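Local coordinates for protein cytosol aminopeptidase (Coxiella burnetii, PDB 3IJ3) that probably removes amino-terminal residues from peptides as a manganese-dependent metalloaminopeptidase of the M17 (leucyl aminopeptidase) family, at residues 236-250 and 346-359. Numbering follows the deposited sequence.
Sequences KWGDIKAPKVTLVGK and AVKEDPDLIIDFST. With SO4 (sulfate ion), chain G; SO4 (sulfate ion), chain D.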
loop_
_atom_site.group_PDB
_atom_site.type_symbol
_atom_site.label_atom_id
_atom_site.label_comp_id
_atom_site.label_asym_id
_atom_site.label_seq_id
_atom_site.Cartn_x
_atom_site.Cartn_y
_atom_site.Cartn_z
ATOM N N LYS A 236 -17.923 27.262 34.274
ATOM C CA LYS A 236 -18.356 26.875 35.611
ATOM C C LYS A 236 -19.784 27.340 35.882
ATOM O O LYS A 236 -20.197 28.411 35.452
ATOM C CB LYS A 236 -17.430 27.403 36.712
ATOM C CG LYS A 236 -16.091 26.708 36.723
ATOM C CD LYS A 236 -15.179 27.150 37.855
ATOM C CE LYS A 236 -14.003 26.167 37.976
ATOM N NZ LYS A 236 -13.085 26.483 39.113
ATOM N N TRP A 237 -20.508 26.519 36.628
ATOM C CA TRP A 237 -21.892 26.807 37.003
ATOM C C TRP A 237 -22.271 26.079 38.267
ATOM O O TRP A 237 -21.764 25.007 38.548
ATOM C CB TRP A 237 -22.829 26.348 35.869
ATOM C CG TRP A 237 -24.303 26.363 36.144
ATOM C CD1 TRP A 237 -25.172 27.333 35.795
ATOM C CD2 TRP A 237 -25.080 25.337 36.793
ATOM N NE1 TRP A 237 -26.450 27.001 36.191
ATOM C CE2 TRP A 237 -26.422 25.771 36.791
ATOM C CE3 TRP A 237 -24.777 24.087 37.345
ATOM C CZ2 TRP A 237 -27.464 25.009 37.351
ATOM C CZ3 TRP A 237 -25.799 23.335 37.908
ATOM C CH2 TRP A 237 -27.131 23.794 37.900
ATOM N N GLY A 238 -23.173 26.677 39.041
ATOM C CA GLY A 238 -23.710 25.996 40.193
ATOM C C GLY A 238 -23.214 26.462 41.535
ATOM O O GLY A 238 -22.267 27.245 41.628
ATOM N N ASP A 239 -23.865 25.940 42.571
ATOM C CA ASP A 239 -23.553 26.263 43.958
ATOM C C ASP A 239 -22.157 25.778 44.305
ATOM O O ASP A 239 -21.851 24.604 44.129
ATOM C CB ASP A 239 -24.589 25.609 44.875
ATOM C CG ASP A 239 -24.490 26.084 46.328
ATOM O OD1 ASP A 239 -23.379 26.386 46.820
ATOM O OD2 ASP A 239 -25.545 26.137 46.989
ATOM N N ILE A 240 -21.326 26.678 44.816
ATOM C CA ILE A 240 -19.941 26.341 45.169
ATOM C C ILE A 240 -19.852 25.300 46.292
ATOM O O ILE A 240 -18.821 24.665 46.461
ATOM C CB ILE A 240 -19.116 27.617 45.534
ATOM C CG1 ILE A 240 -17.619 27.291 45.628
ATOM C CG2 ILE A 240 -19.617 28.241 46.811
ATOM C CD1 ILE A 240 -17.048 26.657 44.375
ATOM N N LYS A 241 -20.939 25.104 47.027
ATOM C CA LYS A 241 -20.977 24.122 48.109
ATOM C C LYS A 241 -21.375 22.710 47.641
ATOM O O LYS A 241 -21.271 21.750 48.415
ATOM C CB LYS A 241 -21.998 24.561 49.170
ATOM C CG LYS A 241 -21.788 25.950 49.768
ATOM C CD LYS A 241 -20.448 26.080 50.469
ATOM C CE LYS A 241 -20.418 27.333 51.345
ATOM N NZ LYS A 241 -19.117 27.499 52.068
ATOM N N ALA A 242 -21.849 22.588 46.400
ATOM C CA ALA A 242 -22.327 21.307 45.871
ATOM C C ALA A 242 -21.180 20.414 45.387
ATOM O O ALA A 242 -20.085 20.901 45.132
ATOM C CB ALA A 242 -23.309 21.559 44.701
ATOM N N PRO A 243 -21.438 19.100 45.239
ATOM C CA PRO A 243 -20.387 18.197 44.766
ATOM C C PRO A 243 -19.898 18.607 43.403
ATOM O O PRO A 243 -20.700 18.946 42.556
ATOM C CB PRO A 243 -21.091 16.834 44.680
ATOM C CG PRO A 243 -22.269 16.957 45.568
ATOM C CD PRO A 243 -22.699 18.383 45.484
ATOM N N LYS A 244 -18.586 18.535 43.201
ATOM C CA LYS A 244 -17.994 18.930 41.943
ATOM C C LYS A 244 -18.044 17.812 40.910
ATOM O O LYS A 244 -17.522 16.724 41.132
ATOM C CB LYS A 244 -16.550 19.380 42.149
ATOM C CG LYS A 244 -16.372 20.690 42.900
ATOM C CD LYS A 244 -14.876 21.016 43.014
ATOM C CE LYS A 244 -14.614 22.429 43.543
ATOM N NZ LYS A 244 -15.123 22.622 44.890
ATOM N N VAL A 245 -18.704 18.091 39.791
ATOM C CA VAL A 245 -18.759 17.179 38.640
ATOM C C VAL A 245 -18.074 17.949 37.531
ATOM O O VAL A 245 -18.536 19.046 37.171
ATOM C CB VAL A 245 -20.191 16.829 38.243
ATOM C CG1 VAL A 245 -20.213 16.031 36.903
ATOM C CG2 VAL A 245 -20.876 16.060 39.374
ATOM N N THR A 246 -16.983 17.393 36.995
ATOM C CA THR A 246 -16.212 18.042 35.948
ATOM C C THR A 246 -16.249 17.211 34.675
ATOM O O THR A 246 -15.940 15.995 34.691
ATOM C CB THR A 246 -14.739 18.303 36.389
ATOM O OG1 THR A 246 -14.727 19.142 37.555
ATOM C CG2 THR A 246 -13.888 18.964 35.213
ATOM N N LEU A 247 -16.644 17.868 33.577
ATOM C CA LEU A 247 -16.765 17.258 32.272
ATOM C C LEU A 247 -15.634 17.773 31.389
ATOM O O LEU A 247 -15.316 18.965 31.405
ATOM C CB LEU A 247 -18.099 17.635 31.638
ATOM C CG LEU A 247 -19.361 17.374 32.469
ATOM C CD1 LEU A 247 -20.632 17.809 31.661
ATOM C CD2 LEU A 247 -19.456 15.914 32.934
ATOM N N VAL A 248 -15.019 16.858 30.656
ATOM C CA VAL A 248 -13.921 17.166 29.778
ATOM C C VAL A 248 -14.232 16.631 28.383
ATOM O O VAL A 248 -14.673 15.495 28.217
ATOM C CB VAL A 248 -12.641 16.560 30.316
ATOM C CG1 VAL A 248 -11.441 16.881 29.364
ATOM C CG2 VAL A 248 -12.349 17.044 31.750
ATOM N N GLY A 249 -14.035 17.454 27.356
ATOM C CA GLY A 249 -14.298 17.012 25.998
ATOM C C GLY A 249 -13.227 17.378 24.975
ATOM O O GLY A 249 -12.761 18.504 24.933
ATOM N N LYS A 250 -12.855 16.405 24.152
ATOM C CA LYS A 250 -11.847 16.590 23.111
ATOM C C LYS A 250 -12.390 17.459 21.980
ATOM O O LYS A 250 -13.292 17.047 21.248
ATOM C CB LYS A 250 -11.402 15.226 22.587
ATOM C CG LYS A 250 -10.443 15.263 21.369
ATOM C CD LYS A 250 -10.217 13.855 20.838
ATOM C CE LYS A 250 -9.639 13.857 19.423
ATOM N NZ LYS A 250 -9.560 12.446 18.872
ATOM N N ALA A 346 -8.387 19.504 35.834
ATOM C CA ALA A 346 -9.578 19.021 36.521
ATOM C C ALA A 346 -9.251 18.398 37.885
ATOM O O ALA A 346 -9.961 18.623 38.866
ATOM C CB ALA A 346 -10.313 17.979 35.642
ATOM N N VAL A 347 -8.190 17.608 37.940
ATOM C CA VAL A 347 -7.844 16.886 39.174
ATOM C C VAL A 347 -7.398 17.787 40.335
ATOM O O VAL A 347 -7.538 17.407 41.491
ATOM C CB VAL A 347 -6.776 15.766 38.947
ATOM C CG1 VAL A 347 -7.320 14.663 38.041
ATOM C CG2 VAL A 347 -5.494 16.339 38.451
ATOM N N LYS A 348 -6.865 18.969 40.029
ATOM C CA LYS A 348 -6.397 19.898 41.061
ATOM C C LYS A 348 -7.462 20.257 42.092
ATOM O O LYS A 348 -7.137 20.542 43.238
ATOM C CB LYS A 348 -5.858 21.186 40.434
ATOM C CG LYS A 348 -4.556 21.025 39.665
ATOM C CD LYS A 348 -4.095 22.372 39.108
ATOM C CE LYS A 348 -2.816 22.247 38.285
ATOM N NZ LYS A 348 -1.600 21.891 39.095
ATOM N N GLU A 349 -8.727 20.241 41.692
ATOM C CA GLU A 349 -9.838 20.567 42.594
ATOM C C GLU A 349 -10.365 19.375 43.401
ATOM O O GLU A 349 -11.311 19.536 44.184
ATOM C CB GLU A 349 -11.011 21.139 41.779
ATOM C CG GLU A 349 -10.718 22.456 41.109
ATOM C CD GLU A 349 -11.924 23.048 40.409
ATOM O OE1 GLU A 349 -12.615 22.307 39.669
ATOM O OE2 GLU A 349 -12.147 24.278 40.563
ATOM N N ASP A 350 -9.793 18.184 43.204
ATOM C CA ASP A 350 -10.259 16.969 43.880
ATOM C C ASP A 350 -11.799 16.842 43.727
ATOM O O ASP A 350 -12.545 16.765 44.714
ATOM C CB ASP A 350 -9.871 16.963 45.365
ATOM C CG ASP A 350 -10.097 15.609 46.014
ATOM O OD1 ASP A 350 -10.103 14.593 45.278
ATOM O OD2 ASP A 350 -10.280 15.557 47.248
ATOM N N PRO A 351 -12.272 16.830 42.478
ATOM C CA PRO A 351 -13.697 16.770 42.227
ATOM C C PRO A 351 -14.311 15.441 42.619
ATOM O O PRO A 351 -13.591 14.438 42.769
ATOM C CB PRO A 351 -13.793 16.999 40.703
ATOM C CG PRO A 351 -12.523 16.495 40.158
ATOM C CD PRO A 351 -11.486 16.712 41.241
ATOM N N ASP A 352 -15.634 15.430 42.793
ATOM C CA ASP A 352 -16.345 14.196 43.147
ATOM C C ASP A 352 -16.370 13.210 41.976
ATOM O O ASP A 352 -16.418 11.990 42.183
ATOM C CB ASP A 352 -17.783 14.511 43.565
ATOM C CG ASP A 352 -18.452 13.366 44.295
ATOM O OD1 ASP A 352 -17.885 12.892 45.298
ATOM O OD2 ASP A 352 -19.582 12.976 43.935
ATOM N N LEU A 353 -16.325 13.746 40.748
ATOM C CA LEU A 353 -16.388 12.951 39.527
ATOM C C LEU A 353 -15.833 13.711 38.337
ATOM O O LEU A 353 -16.031 14.926 38.234
ATOM C CB LEU A 353 -17.871 12.632 39.203
ATOM C CG LEU A 353 -18.163 11.906 37.887
ATOM C CD1 LEU A 353 -17.612 10.482 37.935
ATOM C CD2 LEU A 353 -19.688 11.921 37.664
ATOM N N ILE A 354 -15.110 13.002 37.481
ATOM C CA ILE A 354 -14.630 13.543 36.208
ATOM C C ILE A 354 -15.148 12.616 35.115
ATOM O O ILE A 354 -15.016 11.392 35.239
ATOM C CB ILE A 354 -13.092 13.596 36.082
ATOM C CG1 ILE A 354 -12.488 14.433 37.208
ATOM C CG2 ILE A 354 -12.690 14.143 34.653
ATOM C CD1 ILE A 354 -10.927 14.407 37.259
ATOM N N ILE A 355 -15.744 13.175 34.059
ATOM C CA ILE A 355 -16.173 12.368 32.918
ATOM C C ILE A 355 -15.616 13.020 31.679
ATOM O O ILE A 355 -15.794 14.242 31.464
ATOM C CB ILE A 355 -17.694 12.275 32.751
ATOM C CG1 ILE A 355 -18.349 11.632 33.975
ATOM C CG2 ILE A 355 -18.037 11.448 31.468
ATOM C CD1 ILE A 355 -19.841 11.602 33.897
ATOM N N ASP A 356 -14.886 12.250 30.878
ATOM C CA ASP A 356 -14.383 12.761 29.598
ATOM C C ASP A 356 -15.010 12.034 28.408
ATOM O O ASP A 356 -15.422 10.869 28.499
ATOM C CB ASP A 356 -12.855 12.831 29.515
ATOM C CG ASP A 356 -12.194 11.533 29.218
ATOM O OD1 ASP A 356 -12.335 11.046 28.061
ATOM O OD2 ASP A 356 -11.426 11.046 30.095
ATOM N N PHE A 357 -15.127 12.775 27.312
ATOM C CA PHE A 357 -15.689 12.273 26.057
ATOM C C PHE A 357 -14.660 12.551 24.987
ATOM O O PHE A 357 -14.183 13.691 24.852
ATOM C CB PHE A 357 -16.974 12.988 25.688
ATOM C CG PHE A 357 -18.114 12.723 26.630
ATOM C CD1 PHE A 357 -18.950 11.638 26.424
ATOM C CD2 PHE A 357 -18.351 13.560 27.688
ATOM C CE1 PHE A 357 -20.017 11.398 27.268
ATOM C CE2 PHE A 357 -19.412 13.313 28.573
ATOM C CZ PHE A 357 -20.242 12.242 28.353
ATOM N N SER A 358 -14.316 11.518 24.249
ATOM C CA SER A 358 -13.328 11.623 23.203
ATOM C C SER A 358 -13.760 10.810 22.001
ATOM O O SER A 358 -14.362 9.781 22.138
ATOM C CB SER A 358 -12.000 11.107 23.738
ATOM O OG SER A 358 -10.969 11.329 22.814
ATOM N N THR A 359 -13.496 11.318 20.808
ATOM C CA THR A 359 -13.831 10.580 19.593
ATOM C C THR A 359 -12.706 9.654 19.169
ATOM O O THR A 359 -11.491 9.959 19.278
ATOM C CB THR A 359 -14.172 11.493 18.424
ATOM O OG1 THR A 359 -13.202 12.556 18.354
ATOM C CG2 THR A 359 -15.569 12.074 18.592
HETATM S S SO4 G . -14.001 28.674 41.521
HETATM O O1 SO4 G . -14.437 29.650 40.528
HETATM O O2 SO4 G . -14.576 29.008 42.822
HETATM O O3 SO4 G . -14.461 27.351 41.136
HETATM O O4 SO4 G . -12.547 28.679 41.635
HETATM S S SO4 D . -6.540 10.289 20.124
HETATM O O1 SO4 D . -6.213 11.192 19.027
HETATM O O2 SO4 D . -5.471 10.455 21.120
HETATM O O3 SO4 D . -7.854 10.675 20.603
HETATM O O4 SO4 D . -6.555 8.889 19.654
HETATM O O HOH W 1 -12.364 20.002 38.455
HETATM O O HOH W 2 -13.706 14.401 20.294
#
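Lys236 reaches Glu349 in a salt bridge, its NZ 2.8 Å from Glu349 OE2 and meeting that oxygen on the syn side, 21° out of the carboxylate plane. The two side chains come from opposite directions, and the lysine chain is extended beyond CG, which carries NZ far enough to bind a sulfate as well. The other carboxylate oxygen, Glu349 OE1, pairs with Arg297 and accepts from a water 2.6 Å away; that water bridges onward, donating to Ala346 O and accepting from Thr246 OG1. At the far end Lys250, fully extended with CG anti to its backbone N (chi1 174°), gives NZ to Thr359 O at 3.2 Å and to a second sulfate; both sulfates probably come from the crystallisation liquor. The same NZ pairs with Asp273, which also bonds Thr359 OG1.

Between these ends, strands 244-249 and 353-359 run parallel, 15° apart. Thr246 and Val248 each donate and accept in turn, Thr246 N to Leu353 O at 2.9 Å and Val248 O from Phe357 N at 2.9 Å, while Lys250 N closes the ladder on Phe357 O. On one face Thr246 CG2 touches Ala346 CB of helix 335-347 at 3.7 Å, and the same helix covers Val248 and Ile354, whose CG2 atoms lie side by side. On the other, the Leu247 and Ile355 side chains lie side by side and point the same way, Leu247 CD2 4.0 Å from Ile355 CB, beneath helices 275-289 and 470-481.

These are neighbouring parallel strands in the central sheet of the catalytic domain, flanked by helices on both faces. Their C-terminal end brings Lys250 to the metal site, occupied here by lithium with Asp255, Asp273 and Glu334. At the opposite end, the Glu349 carboxylate and the sulfate probably favour the charged form of Lys236.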